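Local atomic coordinates of CPI (PDB entry 4IT7), a protein that probably inhibits papain-like cysteine proteases, as a cystatin of the roundworm Ascaris lumbricoides. Residues Q20-K25 and V92-K97. Residues are numbered along the deposited sequence; the frame is centred on the assembly and turned at random.
Sequences QALAGK and VAIWEK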
loop_
_atom_site.group_PDB
_atom_site.type_symbol
_atom_site.label_atom_id
_atom_site.label_comp_id
_atom_site.label_asym_id
_atom_site.label_seq_id
_atom_site.Cartn_x
_atom_site.Cartn_y
_atom_site.Cartn_z
ATOM N N GLN A 20 -0.426 -9.501 0.669
ATOM C CA GLN A 20 0.900 -9.025 0.308
ATOM C C GLN A 20 0.980 -8.401 -1.123
ATOM O O GLN A 20 1.427 -7.255 -1.287
ATOM C CB GLN A 20 1.914 -10.153 0.480
ATOM C CG GLN A 20 2.216 -10.497 1.952
ATOM C CD GLN A 20 2.934 -9.383 2.734
ATOM O OE1 GLN A 20 3.843 -8.741 2.227
ATOM N NE2 GLN A 20 2.532 -9.173 3.984
ATOM N N ALA A 21 0.529 -9.150 -2.134
ATOM C CA ALA A 21 0.404 -8.678 -3.537
ATOM C C ALA A 21 -0.317 -7.359 -3.580
ATOM O O ALA A 21 0.184 -6.394 -4.166
ATOM C CB ALA A 21 -0.357 -9.696 -4.377
ATOM N N LEU A 22 -1.475 -7.292 -2.926
ATOM C CA LEU A 22 -2.205 -6.044 -2.916
ATOM C C LEU A 22 -1.433 -4.867 -2.269
ATOM O O LEU A 22 -1.472 -3.743 -2.814
ATOM C CB LEU A 22 -3.573 -6.183 -2.245
ATOM C CG LEU A 22 -4.731 -6.964 -2.873
ATOM C CD1 LEU A 22 -5.966 -6.741 -2.018
ATOM C CD2 LEU A 22 -5.002 -6.715 -4.357
ATOM N N ALA A 23 -0.759 -5.110 -1.125
ATOM C CA ALA A 23 0.065 -4.057 -0.456
ATOM C C ALA A 23 1.145 -3.554 -1.449
ATOM O O ALA A 23 1.376 -2.375 -1.561
ATOM C CB ALA A 23 0.692 -4.570 0.842
ATOM N N GLY A 24 1.739 -4.477 -2.194
ATOM C CA GLY A 24 2.781 -4.173 -3.135
ATOM C C GLY A 24 2.257 -3.209 -4.165
ATOM O O GLY A 24 2.927 -2.257 -4.526
ATOM N N LYS A 25 1.039 -3.459 -4.620
ATOM C CA LYS A 25 0.452 -2.649 -5.663
ATOM C C LYS A 25 0.074 -1.320 -5.077
ATOM O O LYS A 25 0.197 -0.287 -5.774
ATOM C CB LYS A 25 -0.754 -3.325 -6.333
ATOM C CG LYS A 25 -0.407 -4.427 -7.335
ATOM C CD LYS A 25 -1.651 -5.007 -8.061
ATOM C CE LYS A 25 -2.351 -6.073 -7.222
ATOM N NZ LYS A 25 -3.582 -6.716 -7.836
ATOM N N VAL A 92 -5.214 2.520 2.682
ATOM C CA VAL A 92 -5.411 2.230 1.275
ATOM C C VAL A 92 -6.625 1.303 1.167
ATOM O O VAL A 92 -6.742 0.344 1.959
ATOM C CB VAL A 92 -4.210 1.483 0.656
ATOM C CG1 VAL A 92 -4.339 1.443 -0.865
ATOM C CG2 VAL A 92 -2.892 2.139 1.035
ATOM N N ALA A 93 -7.525 1.614 0.223
ATOM C CA ALA A 93 -8.688 0.801 -0.093
ATOM C C ALA A 93 -8.539 0.260 -1.512
ATOM O O ALA A 93 -8.229 0.987 -2.482
ATOM C CB ALA A 93 -9.976 1.594 0.080
ATOM N N ILE A 94 -8.661 -1.055 -1.619
ATOM C CA ILE A 94 -8.664 -1.666 -2.900
ATOM C C ILE A 94 -9.989 -2.374 -3.188
ATOM O O ILE A 94 -10.487 -3.177 -2.376
ATOM C CB ILE A 94 -7.425 -2.508 -3.197
ATOM C CG1 ILE A 94 -7.871 -3.796 -3.798
ATOM C CG2 ILE A 94 -6.461 -2.625 -2.005
ATOM C CD1 ILE A 94 -7.085 -4.100 -5.049
ATOM N N TRP A 95 -10.564 -2.017 -4.340
ATOM C CA TRP A 95 -11.904 -2.410 -4.719
ATOM C C TRP A 95 -11.870 -3.228 -5.971
ATOM O O TRP A 95 -11.390 -2.761 -7.018
ATOM C CB TRP A 95 -12.774 -1.173 -4.899
ATOM C CG TRP A 95 -14.223 -1.507 -5.035
ATOM C CD1 TRP A 95 -14.863 -2.674 -4.628
ATOM C CD2 TRP A 95 -15.275 -0.667 -5.600
ATOM N NE1 TRP A 95 -16.196 -2.607 -4.892
ATOM C CE2 TRP A 95 -16.508 -1.434 -5.496
ATOM C CE3 TRP A 95 -15.317 0.612 -6.181
ATOM C CZ2 TRP A 95 -17.733 -0.929 -5.949
ATOM C CZ3 TRP A 95 -16.555 1.108 -6.625
ATOM C CH2 TRP A 95 -17.731 0.359 -6.508
ATOM N N GLU A 96 -12.342 -4.470 -5.862
ATOM C CA GLU A 96 -12.351 -5.391 -6.995
ATOM C C GLU A 96 -13.724 -5.864 -7.442
ATOM O O GLU A 96 -14.545 -6.322 -6.638
ATOM C CB GLU A 96 -11.475 -6.598 -6.758
ATOM C CG GLU A 96 -10.227 -6.330 -5.996
ATOM C CD GLU A 96 -9.707 -7.600 -5.380
ATOM O OE1 GLU A 96 -9.280 -8.459 -6.139
ATOM O OE2 GLU A 96 -9.742 -7.749 -4.143
ATOM N N LYS A 97 -13.948 -5.760 -8.750
ATOM C CA LYS A 97 -15.184 -6.229 -9.373
ATOM C C LYS A 97 -14.826 -7.037 -10.584
ATOM O O LYS A 97 -14.786 -6.485 -11.696
ATOM C CB LYS A 97 -16.059 -5.035 -9.758
ATOM C CG LYS A 97 -16.640 -4.355 -8.550
ATOM C CD LYS A 97 -17.566 -3.229 -8.947
ATOM C CE LYS A 97 -16.772 -2.083 -9.537
ATOM N NZ LYS A 97 -17.619 -0.854 -9.604
#
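L22 meets I94 with both methyls of its fork, which lie against the ethyl arm and CG2 of I94, and this apolar pair makes up most of the contact between helix residues 20-25 and strand residues 92-97. Two branches of L22 share the work. CD2 of L22 lies 3.4 Å from CD1 of I94, while CD1 of L22 sits 3.9 Å from CG1 of I94 and also reaches its CG2. The side chains run slantwise to each other. With CG anti to its carbonyl carbon (chi1 -70°), L22 extends its fork from the helix toward the strand. I94 has chi1 135° and chi2 131°, both far from staggered values, so the placement of its CD1, and the short approach with it, is doubtful.

E96, two residues farther along the same sheet face, adds a looser contact: its OE2 is 4.4 Å from CD1 of L22. Its OE1 lies 6.2 Å from NZ of K25, too far for a salt bridge; these charges pair instead with K18 and E103 respectively. L22 also touches T58, and backbone hydrogen bonds of I94 with T58 and of W95 with E104 join strand 88-97 to its neighbours 56-70 and 102-112. Helix 17-33 packed across an antiparallel sheet is the hallmark of the cystatin fold.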